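Local coordinates for SusD homolog (Bacteroides thetaiotaomicron, PDB 4MRU), which probably binds mucin O-glycans as a SusD-like, TPR-like outer-membrane lipoprotein that serves glycan capture in a gut bacterium, at residues A[55-60]-A[262-267]; A[122-127]-A[429-434]; A[154-159]-A[207-212]; A[293-298]-A[379-384]. All blocks are in the same frame, centred on the assembly; numbering follows the deposited sequence. Where two conformers were deposited one is given.

Overall arrangement
Starting near the N terminus, the chain leaves helix 40-54 and, some 200 residues later, meets helix 262-270 in contact 1. Before that loop closes, contact 2 opens at the end of helix 104-125, to close only at helix 427-437, so the two loops cross. Contact 3, between helix 152-173 and the C-terminal end region of helix 192-209, is nested inside both. Contact 4 joins two loops after contact 1 has closed and lies within the loop of contact 2. Contacts 2 and 3 share a buried charge cluster around R209, Y57 and S430 link contacts 1 and 2, and contact 4 packs against contact 1; the centres of contacts 3 and 4 are about 35 Å apart.

Contact 1 of 4, residues A[55-60]-A[262-267]; sequences AGYFGE and ADIICY
The carbonyl of G56 faces the first turn of helix 262-270, where its O accepts a weak hydrogen bond from I264 N at 3.4 Å, with an N-H...O angle of 147°. The same oxygen rests 3.6 Å from D263 CB. The D263 carboxylate lies near the glycine itself, OD1 coming within 3.7 Å of G56 CA. Beside this backbone link, the isoleucine meets the Y57 ring obliquely: I264 CD1 lies 3.9 Å from Y57 CE1 and equally near Y57 CD1. CG1 of I264 stands anti to the backbone N (chi1 -169°), and the nearly extended chi2 carries the methyl out to the tyrosine. The ring is fixed from several sides: A55 CB sits over the centre of one face, W420 stacks with it and F424 meets it edge-to-face. Its hydroxyl is hydrogen-bonded to W420 O and S430 OG, which ties the ring to helices 408-423 and 427-437. D263 OD2 takes a bond from L443 N, so its carboxylate also reaches the loop at L443. G56, with positive phi, ends helix 40-54 in a Schellman motif and turns the chain into strand 58-60, which pairs antiparallel with strand 258-260. The contact thus joins a Schellman-terminated helix to the start of the helix that follows the partner strand of a two-stranded antiparallel sheet.

Contact 2 of 4, residues A[122-127]-A[429-434]; sequences TDIYGP and ESWSEH
I124 and W431 cross at about a right angle, the aliphatic branches meeting the indole at its CZ3 corner. Both CG1 and CG2 of the isoleucine lie 4.1 Å from W431 CZ3, an oblique approach to the ring. The tryptophan reaches across because its CG is anti to the backbone N (chi1 177°), which extends the indole from helix 427-437 toward helix 104-125. On its own side, I124 CG2 also lies over one face of the Y125 ring, offset toward the rim.

Next to this apolar pair, D123 and S432 start toward each other from their backbones. S432 OG approaches D123 CB at 3.6 Å, and a water bridges their polar ends: it donates to D123 OD2 at 2.9 Å and is hydrogen-bonded to S432 OG at 2.6 Å. The carboxylate is held further by Y156 at OD1 and by Q119 at OD2. E429 OE1 is 5.0 Å from D123 OD2, two like charges that are probably balanced by R209, which bridges both acids. The arrangement is a buried helix-helix contact in the alpha-helical, TPR-related fold of SusD-like proteins, apolar on one flank and water-bridged on the other.

Contact 3 of 4, residues A[154-159]-A[207-212]; sequences DVYMRM and AMRLCY
L210 supplies the apolar part of the contact, its two methyls serving two partners. L210 CD2 sits over one face of the Y156 ring in a CH-pi contact, 4.0 Å from the ring centroid and 17° off the ring normal, offset toward the rim near Y156 CD2 and CE2. L210 CD1 meets the selenomethionine M157 tip to tip, 3.8 Å from M157 CE; M157 was deposited in two conformers, so this touch is less certain.

The second kind of contact is made by the polar side chains without a direct hydrogen bond between them. The Y156 hydroxyl rests against the aliphatic part of R209, with OH 3.5 Å from R209 CG, and the guanidinium plane stands 83° from that of the ring. R209 is bent at chi2 and chi3, which turns its guanidinium toward helix 427-437.

Polar partners outside the two segments hold both ends. R209 forms salt bridges with E429 and D123 through NH2 and with E433 through NH1. The cost of burying the guanidinium charge is probably paid by these three acids, and the tyrosine, with L210 over one face and the R209 stem against its hydroxyl, joins the same network through a hydrogen bond to D123.

Contact 4 of 4, residues A[293-298]-A[379-384]; sequences GMRIGI and SGYTDP. With EDO (1,2-ethanediol), chain I; EDO (1,2-ethanediol), chain K.
The Y381 ring presents an edge to the other loop: G293 O lies there near the ring plane, and D383 N covers the centre of one face at 3.8 Å. From that edge Y381 OH donates a short hydrogen bond to G293 O, at 2.6 Å and 19° out of the carbonyl plane. A water reinforces the link by donating to the same hydroxyl at 2.8 Å and accepting from R295 N at 2.7 Å. A chi1 of 177° swings the ring away from its own backbone N and across to the loop, where Y381 CE2 lies 4.1 Å from R295 CB.

The R295 guanidinium is a second flat group: R295 NH1 donates a hydrogen bond to O2 of an ethanediol (chain K), in plane at the edge, at 3.0 Å. Carbonyls of P444 and Y388 take bonds from NH2 and NH1. Another ethanediol (chain I) accepts from T382 N through O2 at 2.7 Å; both diols are probably from the crystallisation liquor. The Y381 side chain also touches A262 and C266 of helix 262-270, and M294 is backbone-bonded to V260. The arrangement is a loop-loop junction beside the two-stranded sheet of 58-60 and 258-260, joined by a tyrosine hydroxyl bonded to a main-chain carbonyl.

Contact 1 of 4, residues A[55-60]-A[262-267]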
loop_
_atom_site.group_PDB
_atom_site.type_symbol
_atom_site.label_atom_id
_atom_site.label_comp_id
_atom_site.label_asym_id
_atom_site.label_seq_id
_atom_site.Cartn_x
_atom_site.Cartn_y
_atom_site.Cartn_z
ATOM N N ALA A 55 7.218 2.559 -4.246
ATOM C CA ALA A 55 7.504 1.405 -3.411
ATOM C C ALA A 55 8.705 0.617 -3.957
ATOM O O ALA A 55 9.082 -0.412 -3.396
ATOM C CB ALA A 55 6.276 0.500 -3.322
ATOM N N GLY A 56 9.275 1.042 -5.073
ATOM C CA GLY A 56 10.365 0.254 -5.674
ATOM C C GLY A 56 9.911 -1.032 -6.310
ATOM O O GLY A 56 10.708 -1.981 -6.480
ATOM N N TYR A 57 8.641 -1.078 -6.745
ATOM C CA TYR A 57 8.066 -2.310 -7.296
ATOM C C TYR A 57 8.040 -2.353 -8.824
ATOM O O TYR A 57 8.283 -3.418 -9.412
ATOM C CB TYR A 57 6.638 -2.505 -6.845
ATOM C CG TYR A 57 6.379 -2.919 -5.413
ATOM C CD1 TYR A 57 7.364 -3.474 -4.591
ATOM C CD2 TYR A 57 5.092 -2.845 -4.906
ATOM C CE1 TYR A 57 7.049 -3.898 -3.302
ATOM C CE2 TYR A 57 4.790 -3.245 -3.621
ATOM C CZ TYR A 57 5.760 -3.751 -2.818
ATOM O OH TYR A 57 5.432 -4.149 -1.568
ATOM N N PHE A 58 7.743 -1.223 -9.460
ATOM C CA PHE A 58 7.543 -1.156 -10.909
ATOM C C PHE A 58 8.081 0.123 -11.479
ATOM O O PHE A 58 8.068 1.174 -10.839
ATOM C CB PHE A 58 6.075 -1.168 -11.328
ATOM C CG PHE A 58 5.291 -2.297 -10.781
ATOM C CD1 PHE A 58 5.635 -3.586 -11.082
ATOM C CD2 PHE A 58 4.247 -2.056 -9.933
ATOM C CE1 PHE A 58 4.935 -4.631 -10.555
ATOM C CE2 PHE A 58 3.550 -3.115 -9.379
ATOM C CZ PHE A 58 3.905 -4.395 -9.683
ATOM N N GLY A 59 8.524 0.015 -12.723
ATOM C CA GLY A 59 8.834 1.180 -13.541
ATOM C C GLY A 59 8.052 1.099 -14.880
ATOM O O GLY A 59 7.551 0.038 -15.284
ATOM N N GLU A 60 8.025 2.232 -15.543
ATOM C CA GLU A 60 7.245 2.446 -16.732
ATOM C C GLU A 60 8.139 2.102 -17.923
ATOM O O GLU A 60 9.310 2.457 -17.990
ATOM C CB GLU A 60 6.735 3.899 -16.784
ATOM C CG GLU A 60 6.036 4.432 -15.514
ATOM C CD GLU A 60 6.873 5.384 -14.687
ATOM O OE1 GLU A 60 8.104 5.223 -14.681
ATOM O OE2 GLU A 60 6.285 6.272 -14.016
ATOM N N ALA A 262 14.031 -2.315 -10.054
ATOM C CA ALA A 262 15.323 -2.811 -9.657
ATOM C C ALA A 262 15.353 -3.178 -8.176
ATOM O O ALA A 262 16.019 -4.142 -7.782
ATOM C CB ALA A 262 16.383 -1.774 -9.934
ATOM N N ASP A 263 14.663 -2.390 -7.359
ATOM C CA ASP A 263 14.819 -2.524 -5.906
ATOM C C ASP A 263 14.363 -3.873 -5.430
ATOM O O ASP A 263 15.116 -4.598 -4.771
ATOM C CB ASP A 263 14.047 -1.432 -5.169
ATOM C CG ASP A 263 14.433 -0.047 -5.628
ATOM O OD1 ASP A 263 13.880 0.441 -6.650
ATOM O OD2 ASP A 263 15.301 0.521 -4.952
ATOM N N ILE A 264 13.142 -4.248 -5.765
ATOM C CA ILE A 264 12.615 -5.523 -5.271
ATOM C C ILE A 264 13.428 -6.716 -5.814
ATOM O O ILE A 264 13.666 -7.695 -5.098
ATOM C CB ILE A 264 11.120 -5.685 -5.540
ATOM C CG1 ILE A 264 10.608 -6.916 -4.758
ATOM C CG2 ILE A 264 10.829 -5.786 -7.045
ATOM C CD1 ILE A 264 9.135 -6.929 -4.532
ATOM N N ILE A 265 13.936 -6.605 -7.033
ATOM C CA ILE A 265 14.836 -7.628 -7.564
ATOM C C ILE A 265 16.207 -7.694 -6.848
ATOM O O ILE A 265 16.730 -8.792 -6.622
ATOM C CB ILE A 265 15.040 -7.437 -9.078
ATOM C CG1 ILE A 265 13.715 -7.556 -9.804
ATOM C CG2 ILE A 265 16.019 -8.463 -9.626
ATOM C CD1 ILE A 265 13.127 -8.943 -9.821
ATOM N N CYS A 266 16.792 -6.547 -6.495
ATOM C CA CYS A 266 18.045 -6.533 -5.756
ATOM C C CYS A 266 17.942 -7.273 -4.434
ATOM O O CYS A 266 18.809 -8.085 -4.090
ATOM C CB CYS A 266 18.497 -5.098 -5.441
ATOM S SG CYS A 266 19.165 -4.244 -6.867
ATOM N N TYR A 267 16.884 -6.990 -3.676
ATOM C CA TYR A 267 16.689 -7.676 -2.435
ATOM C C TYR A 267 16.415 -9.184 -2.663
ATOM O O TYR A 267 17.061 -10.003 -2.059
ATOM C CB TYR A 267 15.526 -7.097 -1.646
ATOM C CG TYR A 267 15.814 -5.801 -0.943
ATOM C CD1 TYR A 267 15.792 -4.579 -1.621
ATOM C CD2 TYR A 267 16.111 -5.788 0.434
ATOM C CE1 TYR A 267 16.018 -3.395 -0.965
ATOM C CE2 TYR A 267 16.370 -4.603 1.081
ATOM C CZ TYR A 267 16.334 -3.421 0.401
ATOM O OH TYR A 267 16.565 -2.274 1.109
#

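Contact 2 of 4, residues A[122-127]-A[429-434]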
loop_
_atom_site.group_PDB
_atom_site.type_symbol
_atom_site.label_atom_id
_atom_site.label_comp_id
_atom_site.label_asym_id
_atom_site.label_seq_id
_atom_site.Cartn_x
_atom_site.Cartn_y
_atom_site.Cartn_z
ATOM N N THR A 122 -5.929 9.575 2.198
ATOM C CA THR A 122 -5.299 10.519 3.101
ATOM C C THR A 122 -3.790 10.203 3.250
ATOM O O THR A 122 -2.997 11.132 3.388
ATOM C CB THR A 122 -5.949 10.627 4.499
ATOM O OG1 THR A 122 -5.272 11.661 5.243
ATOM C CG2 THR A 122 -5.882 9.360 5.273
ATOM N N ASP A 123 -3.413 8.941 3.226
ATOM C CA ASP A 123 -1.981 8.601 3.309
ATOM C C ASP A 123 -1.177 9.133 2.127
ATOM O O ASP A 123 -0.002 9.490 2.289
ATOM C CB ASP A 123 -1.761 7.090 3.428
ATOM C CG ASP A 123 -2.052 6.559 4.830
ATOM O OD1 ASP A 123 -2.308 7.372 5.749
ATOM O OD2 ASP A 123 -2.051 5.325 4.978
ATOM N N ILE A 124 -1.807 9.229 0.958
ATOM C CA ILE A 124 -1.154 9.811 -0.217
ATOM C C ILE A 124 -1.018 11.350 -0.147
ATOM O O ILE A 124 0.015 11.895 -0.583
ATOM C CB ILE A 124 -1.916 9.406 -1.490
ATOM C CG1 ILE A 124 -1.812 7.892 -1.679
ATOM C CG2 ILE A 124 -1.382 10.125 -2.717
ATOM C CD1 ILE A 124 -2.882 7.368 -2.620
ATOM N N TYR A 125 -2.018 12.041 0.385
ATOM C CA TYR A 125 -2.117 13.529 0.265
ATOM C C TYR A 125 -1.943 14.279 1.545
ATOM O O TYR A 125 -1.495 15.421 1.517
ATOM C CB TYR A 125 -3.472 13.928 -0.322
ATOM C CG TYR A 125 -3.616 13.469 -1.751
ATOM C CD1 TYR A 125 -3.088 14.208 -2.797
ATOM C CD2 TYR A 125 -4.271 12.316 -2.054
ATOM C CE1 TYR A 125 -3.150 13.769 -4.099
ATOM C CE2 TYR A 125 -4.381 11.888 -3.368
ATOM C CZ TYR A 125 -3.829 12.617 -4.383
ATOM O OH TYR A 125 -3.972 12.188 -5.690
ATOM N N GLY A 126 -2.319 13.662 2.658
ATOM C CA GLY A 126 -2.444 14.390 3.912
ATOM C C GLY A 126 -3.900 14.801 4.125
ATOM O O GLY A 126 -4.823 13.949 4.092
ATOM N N PRO A 127 -4.144 16.108 4.246
ATOM C CA PRO A 127 -5.547 16.590 4.349
ATOM C C PRO A 127 -6.325 16.268 3.113
ATOM O O PRO A 127 -5.786 16.383 1.992
ATOM C CB PRO A 127 -5.418 18.102 4.478
ATOM C CG PRO A 127 -4.033 18.279 4.997
ATOM C CD PRO A 127 -3.210 17.227 4.358
ATOM N N GLU A 429 0.531 0.898 0.150
ATOM C CA GLU A 429 0.867 0.559 1.541
ATOM C C GLU A 429 2.375 0.527 1.789
ATOM O O GLU A 429 2.828 1.049 2.807
ATOM C CB GLU A 429 0.277 -0.777 1.942
ATOM C CG GLU A 429 0.618 -1.210 3.371
ATOM C CD GLU A 429 0.074 -0.256 4.444
ATOM O OE1 GLU A 429 -0.803 0.595 4.176
ATOM O OE2 GLU A 429 0.555 -0.320 5.576
ATOM N N SER A 430 3.147 -0.064 0.868
ATOM C CA SER A 430 4.596 -0.129 0.985
ATOM C C SER A 430 5.231 1.258 0.909
ATOM O O SER A 430 6.196 1.569 1.600
ATOM C CB SER A 430 5.160 -1.044 -0.089
ATOM O OG SER A 430 4.920 -2.392 0.237
ATOM N N TRP A 431 4.652 2.126 0.096
ATOM C CA TRP A 431 5.140 3.505 0.037
ATOM C C TRP A 431 4.927 4.204 1.384
ATOM O O TRP A 431 5.836 4.904 1.864
ATOM C CB TRP A 431 4.470 4.249 -1.106
ATOM C CG TRP A 431 4.846 5.695 -1.224
ATOM C CD1 TRP A 431 6.042 6.252 -0.940
ATOM C CD2 TRP A 431 4.008 6.758 -1.696
ATOM N NE1 TRP A 431 6.019 7.608 -1.183
ATOM C CE2 TRP A 431 4.789 7.949 -1.659
ATOM C CE3 TRP A 431 2.684 6.826 -2.144
ATOM C CZ2 TRP A 431 4.293 9.190 -2.057
ATOM C CZ3 TRP A 431 2.177 8.065 -2.531
ATOM C CH2 TRP A 431 2.992 9.232 -2.497
ATOM N N SER A 432 3.748 4.025 1.976
ATOM C CA SER A 432 3.452 4.674 3.243
ATOM C C SER A 432 4.393 4.161 4.281
ATOM O O SER A 432 4.913 4.920 5.070
ATOM C CB SER A 432 1.987 4.458 3.635
ATOM O OG SER A 432 1.165 5.099 2.707
ATOM N N GLU A 433 4.628 2.850 4.290
ATOM C CA GLU A 433 5.515 2.301 5.299
ATOM C C GLU A 433 6.980 2.722 5.112
ATOM O O GLU A 433 7.739 2.822 6.084
ATOM C CB GLU A 433 5.364 0.775 5.318
ATOM C CG GLU A 433 4.011 0.377 5.920
ATOM C CD GLU A 433 3.928 0.810 7.372
ATOM O OE1 GLU A 433 4.408 0.013 8.198
ATOM O OE2 GLU A 433 3.477 1.966 7.668
ATOM N N HIS A 434 7.371 2.913 3.869
ATOM C CA HIS A 434 8.696 3.407 3.525
ATOM C C HIS A 434 8.857 4.853 3.975
ATOM O O HIS A 434 9.842 5.213 4.601
ATOM C CB HIS A 434 9.009 3.259 2.006
ATOM C CG HIS A 434 10.274 3.954 1.598
ATOM N ND1 HIS A 434 11.522 3.397 1.768
ATOM C CD2 HIS A 434 10.489 5.212 1.149
ATOM C CE1 HIS A 434 12.449 4.272 1.429
ATOM N NE2 HIS A 434 11.851 5.369 1.013
HETATM O O HOH W 1 -1.240 4.004 2.586
#

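Contact 3 of 4, residues A[154-159]-A[207-212]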
loop_
_atom_site.group_PDB
_atom_site.type_symbol
_atom_site.label_atom_id
_atom_site.label_comp_id
_atom_site.label_asym_id
_atom_site.label_seq_id
_atom_site.Cartn_x
_atom_site.Cartn_y
_atom_site.Cartn_z
ATOM N N ASP A 154 -7.445 14.631 11.890
ATOM C CA ASP A 154 -8.905 14.530 12.043
ATOM C C ASP A 154 -9.490 13.441 11.166
ATOM O O ASP A 154 -10.478 12.781 11.561
ATOM C CB ASP A 154 -9.591 15.865 11.753
ATOM C CG ASP A 154 -9.387 16.889 12.887
ATOM O OD1 ASP A 154 -8.998 16.534 14.012
ATOM O OD2 ASP A 154 -9.655 18.049 12.636
ATOM N N VAL A 155 -8.898 13.206 10.004
ATOM C CA VAL A 155 -9.356 12.061 9.230
ATOM C C VAL A 155 -9.130 10.744 9.989
ATOM O O VAL A 155 -10.053 9.931 10.081
ATOM C CB VAL A 155 -8.701 11.984 7.859
ATOM C CG1 VAL A 155 -9.169 10.745 7.133
ATOM C CG2 VAL A 155 -9.086 13.203 7.032
ATOM N N TYR A 156 -7.905 10.508 10.483
ATOM C CA TYR A 156 -7.597 9.265 11.204
ATOM C C TYR A 156 -8.485 9.116 12.438
ATOM O O TYR A 156 -9.057 8.055 12.673
ATOM C CB TYR A 156 -6.118 9.223 11.578
ATOM C CG TYR A 156 -5.277 8.455 10.607
ATOM C CD1 TYR A 156 -4.837 9.019 9.404
ATOM C CD2 TYR A 156 -4.923 7.129 10.860
ATOM C CE1 TYR A 156 -4.061 8.266 8.523
ATOM C CE2 TYR A 156 -4.185 6.384 9.958
ATOM C CZ TYR A 156 -3.763 6.954 8.787
ATOM O OH TYR A 156 -2.981 6.201 7.912
HETATM N N MSE A 157 -8.690 10.179 13.197
HETATM C CA MSE A 157 -9.469 10.026 14.443
HETATM C C MSE A 157 -10.926 9.707 14.110
HETATM O O MSE A 157 -11.574 8.900 14.802
HETATM C CB MSE A 157 -9.330 11.267 15.303
HETATM C CG MSE A 157 -7.903 11.417 15.879
HETATM SE SE MSE A 157 -6.783 9.780 16.058
HETATM C CE MSE A 157 -5.324 10.681 15.103
ATOM N N ARG A 158 -11.457 10.298 13.046
ATOM C CA ARG A 158 -12.812 10.031 12.633
ATOM C C ARG A 158 -12.935 8.608 12.096
ATOM O O ARG A 158 -13.869 7.899 12.434
ATOM C CB ARG A 158 -13.292 11.090 11.607
ATOM C CG ARG A 158 -14.729 10.871 11.105
ATOM C CD ARG A 158 -15.780 10.948 12.211
ATOM N NE ARG A 158 -16.150 12.322 12.478
ATOM C CZ ARG A 158 -17.155 12.960 11.881
ATOM N NH1 ARG A 158 -17.925 12.346 10.988
ATOM N NH2 ARG A 158 -17.396 14.227 12.179
HETATM N N MSE A 159 -11.965 8.152 11.304
HETATM C CA MSE A 159 -11.940 6.761 10.864
HETATM C C MSE A 159 -11.921 5.797 12.037
HETATM O O MSE A 159 -12.641 4.794 12.037
HETATM C CB MSE A 159 -10.712 6.519 9.933
HETATM C CG MSE A 159 -10.911 7.250 8.607
HETATM SE SE MSE A 159 -9.276 6.948 7.528
HETATM C CE MSE A 159 -10.079 7.477 5.859
ATOM N N ALA A 207 -3.167 2.179 13.432
ATOM C CA ALA A 207 -2.482 2.496 14.692
ATOM C C ALA A 207 -0.972 2.559 14.504
ATOM O O ALA A 207 -0.317 3.491 14.977
ATOM C CB ALA A 207 -2.862 1.493 15.777
HETATM N N MSE A 208 -0.377 1.567 13.834
HETATM C CA MSE A 208 1.086 1.530 13.701
HETATM C C MSE A 208 1.576 2.729 12.902
HETATM O O MSE A 208 2.624 3.294 13.199
HETATM C CB MSE A 208 1.526 0.210 13.032
HETATM C CG MSE A 208 3.006 -0.070 13.248
HETATM SE SE MSE A 208 3.415 -0.427 15.161
HETATM C CE MSE A 208 2.161 -1.890 15.446
ATOM N N ARG A 209 0.752 3.193 11.979
ATOM C CA ARG A 209 1.050 4.330 11.119
ATOM C C ARG A 209 1.322 5.568 11.938
ATOM O O ARG A 209 2.135 6.381 11.522
ATOM C CB ARG A 209 -0.092 4.611 10.124
ATOM C CG ARG A 209 0.321 5.566 9.014
ATOM C CD ARG A 209 0.999 4.873 7.814
ATOM N NE ARG A 209 -0.029 4.280 6.966
ATOM C CZ ARG A 209 -0.089 3.043 6.505
ATOM N NH1 ARG A 209 0.871 2.146 6.724
ATOM N NH2 ARG A 209 -1.143 2.724 5.758
ATOM N N LEU A 210 0.676 5.685 13.108
ATOM C CA LEU A 210 0.770 6.893 13.912
ATOM C C LEU A 210 1.772 6.813 15.075
ATOM O O LEU A 210 1.768 7.682 15.981
ATOM C CB LEU A 210 -0.608 7.251 14.484
ATOM C CG LEU A 210 -1.792 7.244 13.509
ATOM C CD1 LEU A 210 -3.031 7.778 14.209
ATOM C CD2 LEU A 210 -1.479 8.029 12.258
ATOM N N CYS A 211 2.687 5.854 15.014
ATOM C CA CYS A 211 3.566 5.610 16.170
ATOM C C CYS A 211 4.614 6.734 16.369
ATOM O O CYS A 211 5.211 6.838 17.440
ATOM C CB CYS A 211 4.194 4.224 16.065
ATOM S SG CYS A 211 5.506 4.195 14.824
ATOM N N TYR A 212 4.807 7.607 15.390
ATOM C CA TYR A 212 5.730 8.726 15.546
ATOM C C TYR A 212 5.021 10.060 15.826
ATOM O O TYR A 212 5.684 11.107 15.840
ATOM C CB TYR A 212 6.649 8.849 14.302
ATOM C CG TYR A 212 7.552 7.654 14.125
ATOM C CD1 TYR A 212 8.597 7.422 15.007
ATOM C CD2 TYR A 212 7.409 6.771 13.032
ATOM C CE1 TYR A 212 9.442 6.331 14.842
ATOM C CE2 TYR A 212 8.244 5.691 12.876
ATOM C CZ TYR A 212 9.282 5.494 13.780
ATOM O OH TYR A 212 10.109 4.410 13.624
#

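Contact 4 of 4, residues A[293-298]-A[379-384]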
loop_
_atom_site.group_PDB
_atom_site.type_symbol
_atom_site.label_atom_id
_atom_site.label_comp_id
_atom_site.label_asym_id
_atom_site.label_seq_id
_atom_site.Cartn_x
_atom_site.Cartn_y
_atom_site.Cartn_z
ATOM N N GLY A 293 15.348 -6.411 -13.093
ATOM C CA GLY A 293 14.561 -5.249 -12.735
ATOM C C GLY A 293 15.064 -4.020 -13.428
ATOM O O GLY A 293 16.244 -3.951 -13.771
HETATM N N MSE A 294 14.139 -3.083 -13.663
HETATM C CA MSE A 294 14.431 -1.824 -14.323
HETATM C C MSE A 294 14.655 -0.740 -13.282
HETATM O O MSE A 294 13.922 -0.637 -12.303
HETATM C CB MSE A 294 13.235 -1.482 -15.229
HETATM C CG MSE A 294 13.389 -0.213 -16.068
HETATM SE SE MSE A 294 11.606 0.612 -16.433
HETATM C CE MSE A 294 10.647 -0.993 -16.971
ATOM N N ARG A 295 15.651 0.092 -13.501
ATOM C CA ARG A 295 15.896 1.222 -12.608
ATOM C C ARG A 295 14.693 2.145 -12.624
ATOM O O ARG A 295 14.227 2.527 -13.673
ATOM C CB ARG A 295 17.150 1.986 -12.996
ATOM C CG ARG A 295 17.596 3.067 -12.001
ATOM C CD ARG A 295 18.236 2.478 -10.740
ATOM N NE ARG A 295 18.616 3.549 -9.884
ATOM C CZ ARG A 295 19.785 4.165 -9.933
ATOM N NH1 ARG A 295 20.760 3.768 -10.790
ATOM N NH2 ARG A 295 19.994 5.186 -9.125
ATOM N N ILE A 296 14.205 2.517 -11.454
ATOM C CA ILE A 296 13.069 3.449 -11.364
ATOM C C ILE A 296 13.546 4.900 -11.315
ATOM O O ILE A 296 14.422 5.224 -10.541
ATOM C CB ILE A 296 12.200 3.145 -10.130
ATOM C CG1 ILE A 296 11.589 1.764 -10.299
ATOM C CG2 ILE A 296 11.115 4.209 -9.932
ATOM C CD1 ILE A 296 10.979 1.213 -9.047
ATOM N N GLY A 297 12.938 5.736 -12.148
ATOM C CA GLY A 297 13.309 7.153 -12.257
ATOM C C GLY A 297 14.406 7.491 -13.259
ATOM O O GLY A 297 15.440 8.069 -12.904
ATOM N N ILE A 298 14.143 7.162 -14.515
ATOM C CA ILE A 298 15.065 7.293 -15.582
ATOM C C ILE A 298 14.336 7.796 -16.830
ATOM O O ILE A 298 13.131 7.751 -16.860
ATOM C CB ILE A 298 15.675 5.933 -15.937
ATOM C CG1 ILE A 298 14.587 4.950 -16.361
ATOM C CG2 ILE A 298 16.501 5.386 -14.758
ATOM C CD1 ILE A 298 15.095 3.676 -17.003
ATOM N N SER A 379 21.443 -7.583 -3.315
ATOM C CA SER A 379 22.481 -7.513 -4.329
ATOM C C SER A 379 22.710 -6.075 -4.806
ATOM O O SER A 379 21.824 -5.211 -4.711
ATOM C CB SER A 379 22.109 -8.385 -5.519
ATOM O OG SER A 379 22.316 -9.731 -5.198
ATOM N N GLY A 380 23.887 -5.845 -5.359
ATOM C CA GLY A 380 24.106 -4.674 -6.198
ATOM C C GLY A 380 23.190 -4.743 -7.432
ATOM O O GLY A 380 22.744 -5.812 -7.826
ATOM N N TYR A 381 22.890 -3.602 -8.038
ATOM C CA TYR A 381 22.040 -3.589 -9.234
ATOM C C TYR A 381 22.837 -3.643 -10.525
ATOM O O TYR A 381 23.561 -2.703 -10.858
ATOM C CB TYR A 381 21.146 -2.360 -9.268
ATOM C CG TYR A 381 20.333 -2.330 -10.550
ATOM C CD1 TYR A 381 19.530 -3.384 -10.917
ATOM C CD2 TYR A 381 20.348 -1.224 -11.366
ATOM C CE1 TYR A 381 18.802 -3.368 -12.098
ATOM C CE2 TYR A 381 19.653 -1.200 -12.553
ATOM C CZ TYR A 381 18.870 -2.260 -12.921
ATOM O OH TYR A 381 18.148 -2.167 -14.097
ATOM N N THR A 382 22.733 -4.742 -11.272
ATOM C CA THR A 382 23.337 -4.781 -12.624
ATOM C C THR A 382 22.243 -4.636 -13.647
ATOM O O THR A 382 21.398 -5.520 -13.787
ATOM C CB THR A 382 24.137 -6.072 -12.858
ATOM O OG1 THR A 382 25.146 -6.186 -11.838
ATOM C CG2 THR A 382 24.804 -6.068 -14.224
ATOM N N ASP A 383 22.238 -3.507 -14.364
ATOM C CA ASP A 383 21.290 -3.276 -15.449
ATOM C C ASP A 383 21.699 -4.145 -16.628
ATOM O O ASP A 383 22.773 -3.955 -17.179
ATOM C CB ASP A 383 21.305 -1.810 -15.803
ATOM C CG ASP A 383 20.314 -1.434 -16.909
ATOM O OD1 ASP A 383 19.606 -2.328 -17.441
ATOM O OD2 ASP A 383 20.290 -0.217 -17.261
ATOM N N PRO A 384 20.861 -5.109 -17.036
ATOM C CA PRO A 384 21.248 -5.925 -18.187
ATOM C C PRO A 384 21.453 -5.101 -19.464
ATOM O O PRO A 384 22.172 -5.549 -20.346
ATOM C CB PRO A 384 20.044 -6.884 -18.361
ATOM C CG PRO A 384 18.870 -6.104 -17.762
ATOM C CD PRO A 384 19.499 -5.454 -16.561
HETATM C C1 EDO I . 20.283 -8.185 -8.627
HETATM O O1 EDO I . 20.555 -9.436 -9.285
HETATM C C2 EDO I . 20.036 -7.065 -9.636
HETATM O O2 EDO I . 21.139 -6.820 -10.563
HETATM C C1 EDO K . 23.138 7.205 -12.611
HETATM O O1 EDO K . 23.520 7.660 -11.273
HETATM C C2 EDO K . 23.331 5.700 -12.922
HETATM O O2 EDO K . 23.426 4.827 -11.757
HETATM O O HOH W 2 17.258 -0.037 -15.721
#